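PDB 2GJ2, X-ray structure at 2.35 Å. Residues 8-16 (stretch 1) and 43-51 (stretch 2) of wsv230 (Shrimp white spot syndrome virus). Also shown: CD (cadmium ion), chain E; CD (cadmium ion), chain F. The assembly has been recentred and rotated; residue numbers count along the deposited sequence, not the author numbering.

Stretch 1 8-16: QTDADFLLV
Stretch 2 43-51: DRVYMVCLK

How do the two stretches run past each other? Strands 13-16 and 45-50 lie antiparallel, their directions 150° apart and their axes 4.7 Å apart at closest approach, all extended, phi from -148° to -91° and psi from 122° to 159°, with Phe 13 the most stretched at -148/159. Phe 13 faces Val 48 (CA to CA 5.3 Å) and Leu 15 faces Tyr 46 (CA to CA 5.0 Å) as hydrogen-bonded pairs: Phe 13 N to Val 48 O 3.0 Å, Val 48 N to Phe 13 O 2.9 Å, and 2.9 Å for both Leu 15 N to Tyr 46 O and Tyr 46 N to Leu 15 O. Between and beyond them sit the non-hydrogen-bonded pairs Leu 14 with Met 47 and Val 16 with Val 45, CA to CA 4.7 and 4.9 Å.

Which bumps fill which hollows on the face bearing Phe 13, Leu 15, Tyr 46 and Val 48? Val 48 (chi1 t) is the central knob. Its CB lies 3.9 Å from the centroid of the Phe 13 ring, 15° off the normal, while its CG2 comes 3.7 Å from Leu 15 CG. Phe 13 takes chi1 p, chi2 96°; Leu 50 (m, t) meets the ring's edge, CG to Phe 13 CE2 4.2 Å, and pushes CD1 to 3.3 Å from Thr 9 O.

What packs on the other face? Leu 14 (m, t) reaches across with CD2, 4.2 Å from Val 45 CG1 and 4.1 Å from Met 47 CB, beyond which Met 47 is not modelled. Val 16 and Val 45, both t, touch more loosely, CG2 to CG2 4.4 Å.

What closes the end near Asp 12? Its side chain (chi1 m, chi2 -16°) accepts a hydrogen bond from Leu 50 N at OD1, 2.8 Å. The same carboxylate grips the chain E cadmium, with Asp 12 OD1 2.4 Å and OD2 2.3 Å from CD. Cys 49 SG (chi1 t) bridges both cadmium ions, 2.3 Å from each CD.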

# COMPACT_ATOMS: atom_id res chain seq x y z
N GLN A 8 6.78 -14.94 10.34
CA GLN A 8 6.29 -13.62 10.68
C GLN A 8 7.12 -12.49 10.09
O GLN A 8 8.36 -12.52 10.10
CB GLN A 8 6.24 -13.43 12.20
CG GLN A 8 5.05 -14.08 12.87
CD GLN A 8 4.86 -13.61 14.30
OE1 GLN A 8 3.93 -14.03 14.98
NE2 GLN A 8 5.74 -12.72 14.76
N THR A 9 6.40 -11.49 9.58
CA THR A 9 7.01 -10.31 9.00
C THR A 9 6.15 -9.11 9.35
O THR A 9 4.93 -9.19 9.30
CB THR A 9 7.13 -10.43 7.47
OG1 THR A 9 7.70 -9.23 6.92
CG2 THR A 9 5.76 -10.67 6.85
N ASP A 10 6.79 -8.02 9.73
CA ASP A 10 6.08 -6.80 10.06
C ASP A 10 6.09 -5.90 8.83
O ASP A 10 5.40 -4.88 8.79
CB ASP A 10 6.79 -6.08 11.21
CG ASP A 10 6.53 -6.72 12.53
OD1 ASP A 10 5.39 -6.63 13.03
OD2 ASP A 10 7.48 -7.32 13.09
N ALA A 11 6.88 -6.29 7.84
CA ALA A 11 6.97 -5.50 6.63
C ALA A 11 6.28 -6.11 5.40
O ALA A 11 5.92 -7.30 5.38
CB ALA A 11 8.41 -5.26 6.32
N ASP A 12 6.09 -5.29 4.38
CA ASP A 12 5.49 -5.78 3.15
C ASP A 12 6.38 -6.89 2.69
O ASP A 12 7.52 -6.99 3.13
CB ASP A 12 5.50 -4.70 2.06
CG ASP A 12 4.65 -3.50 2.42
OD1 ASP A 12 3.84 -3.62 3.37
OD2 ASP A 12 4.80 -2.45 1.75
N PHE A 13 5.89 -7.72 1.79
CA PHE A 13 6.72 -8.79 1.30
C PHE A 13 6.44 -9.15 -0.15
O PHE A 13 5.39 -8.82 -0.69
CB PHE A 13 6.62 -10.01 2.24
CG PHE A 13 5.21 -10.45 2.57
CD1 PHE A 13 4.59 -11.47 1.84
CD2 PHE A 13 4.53 -9.88 3.65
CE1 PHE A 13 3.32 -11.95 2.20
CE2 PHE A 13 3.27 -10.34 4.01
CZ PHE A 13 2.65 -11.39 3.27
N LEU A 14 7.41 -9.79 -0.78
CA LEU A 14 7.26 -10.22 -2.16
C LEU A 14 6.89 -11.70 -2.16
O LEU A 14 7.33 -12.50 -1.31
CB LEU A 14 8.57 -10.01 -2.95
CG LEU A 14 8.98 -8.54 -3.15
CD1 LEU A 14 10.31 -8.45 -3.91
CD2 LEU A 14 7.91 -7.79 -3.94
N LEU A 15 6.05 -12.07 -3.10
CA LEU A 15 5.63 -13.44 -3.25
C LEU A 15 6.18 -13.82 -4.60
O LEU A 15 5.97 -13.10 -5.57
CB LEU A 15 4.10 -13.53 -3.25
CG LEU A 15 3.42 -13.41 -1.88
CD1 LEU A 15 1.92 -13.76 -2.05
CD2 LEU A 15 4.10 -14.35 -0.85
N VAL A 16 6.89 -14.94 -4.67
CA VAL A 16 7.47 -15.37 -5.94
C VAL A 16 7.23 -16.85 -6.11
O VAL A 16 7.57 -17.63 -5.23
CB VAL A 16 8.99 -15.14 -5.98
CG1 VAL A 16 9.52 -15.51 -7.33
CG2 VAL A 16 9.31 -13.71 -5.65
N ASP A 43 5.78 -11.55 -14.13
CA ASP A 43 4.50 -12.10 -13.69
C ASP A 43 4.55 -13.14 -12.57
O ASP A 43 3.51 -13.48 -12.01
CB ASP A 43 3.73 -12.66 -14.89
CG ASP A 43 2.77 -11.63 -15.51
OD1 ASP A 43 3.19 -10.48 -15.77
OD2 ASP A 43 1.59 -11.99 -15.74
N ARG A 44 5.75 -13.63 -12.26
CA ARG A 44 5.92 -14.61 -11.17
C ARG A 44 5.89 -13.83 -9.85
O ARG A 44 5.85 -14.44 -8.78
CB ARG A 44 7.30 -15.30 -11.23
CG ARG A 44 7.63 -16.16 -12.46
CD ARG A 44 8.75 -15.53 -13.30
NE ARG A 44 10.10 -16.09 -13.11
CZ ARG A 44 11.23 -15.54 -13.60
NH1 ARG A 44 11.19 -14.41 -14.30
NH2 ARG A 44 12.40 -16.14 -13.43
N VAL A 45 5.91 -12.50 -9.94
CA VAL A 45 6.00 -11.66 -8.75
C VAL A 45 4.84 -10.82 -8.27
O VAL A 45 4.24 -10.07 -9.03
CB VAL A 45 7.22 -10.69 -8.87
CG1 VAL A 45 7.47 -9.97 -7.53
CG2 VAL A 45 8.46 -11.47 -9.31
N TYR A 46 4.56 -10.92 -6.97
CA TYR A 46 3.51 -10.11 -6.38
C TYR A 46 4.05 -9.36 -5.18
O TYR A 46 5.00 -9.81 -4.53
CB TYR A 46 2.34 -10.98 -5.91
CG TYR A 46 1.39 -11.38 -7.01
CD1 TYR A 46 1.76 -12.31 -7.99
CD2 TYR A 46 0.11 -10.83 -7.08
CE1 TYR A 46 0.88 -12.68 -8.99
CE2 TYR A 46 -0.77 -11.19 -8.08
CZ TYR A 46 -0.38 -12.11 -9.03
OH TYR A 46 -1.27 -12.49 -10.00
N MET A 47 3.47 -8.21 -4.91
CA MET A 47 3.86 -7.43 -3.76
C MET A 47 2.66 -7.48 -2.84
O MET A 47 1.52 -7.38 -3.30
CB MET A 47 4.19 -5.97 -4.15
N VAL A 48 2.90 -7.70 -1.55
CA VAL A 48 1.84 -7.75 -0.57
C VAL A 48 2.16 -6.65 0.45
O VAL A 48 3.23 -6.64 1.06
CB VAL A 48 1.83 -9.09 0.18
CG1 VAL A 48 0.62 -9.14 1.03
CG2 VAL A 48 1.85 -10.28 -0.80
N CYS A 49 1.22 -5.72 0.62
CA CYS A 49 1.35 -4.59 1.57
C CYS A 49 0.67 -4.90 2.91
O CYS A 49 -0.49 -5.26 2.96
CB CYS A 49 0.70 -3.32 0.96
SG CYS A 49 0.67 -1.88 2.08
N LEU A 50 1.38 -4.76 4.01
CA LEU A 50 0.77 -5.01 5.30
C LEU A 50 0.18 -3.71 5.85
O LEU A 50 0.80 -2.66 5.71
CB LEU A 50 1.81 -5.54 6.29
CG LEU A 50 2.03 -7.04 6.28
CD1 LEU A 50 2.80 -7.45 7.52
CD2 LEU A 50 0.68 -7.75 6.24
N LYS A 51 -1.00 -3.79 6.48
CA LYS A 51 -1.64 -2.62 7.08
C LYS A 51 -0.70 -2.04 8.11
O LYS A 51 0.03 -2.78 8.77
CB LYS A 51 -2.95 -3.00 7.78
CG LYS A 51 -4.04 -3.56 6.89
CD LYS A 51 -5.36 -3.62 7.67
CE LYS A 51 -6.39 -4.57 7.06
NZ LYS A 51 -6.92 -4.17 5.73
CD CD E . 2.87 -1.58 2.63
CD CD F . 0.18 -0.04 0.74
O HOH W 1 2.49 -0.14 4.20
O HOH W 2 -0.65 -0.01 -1.33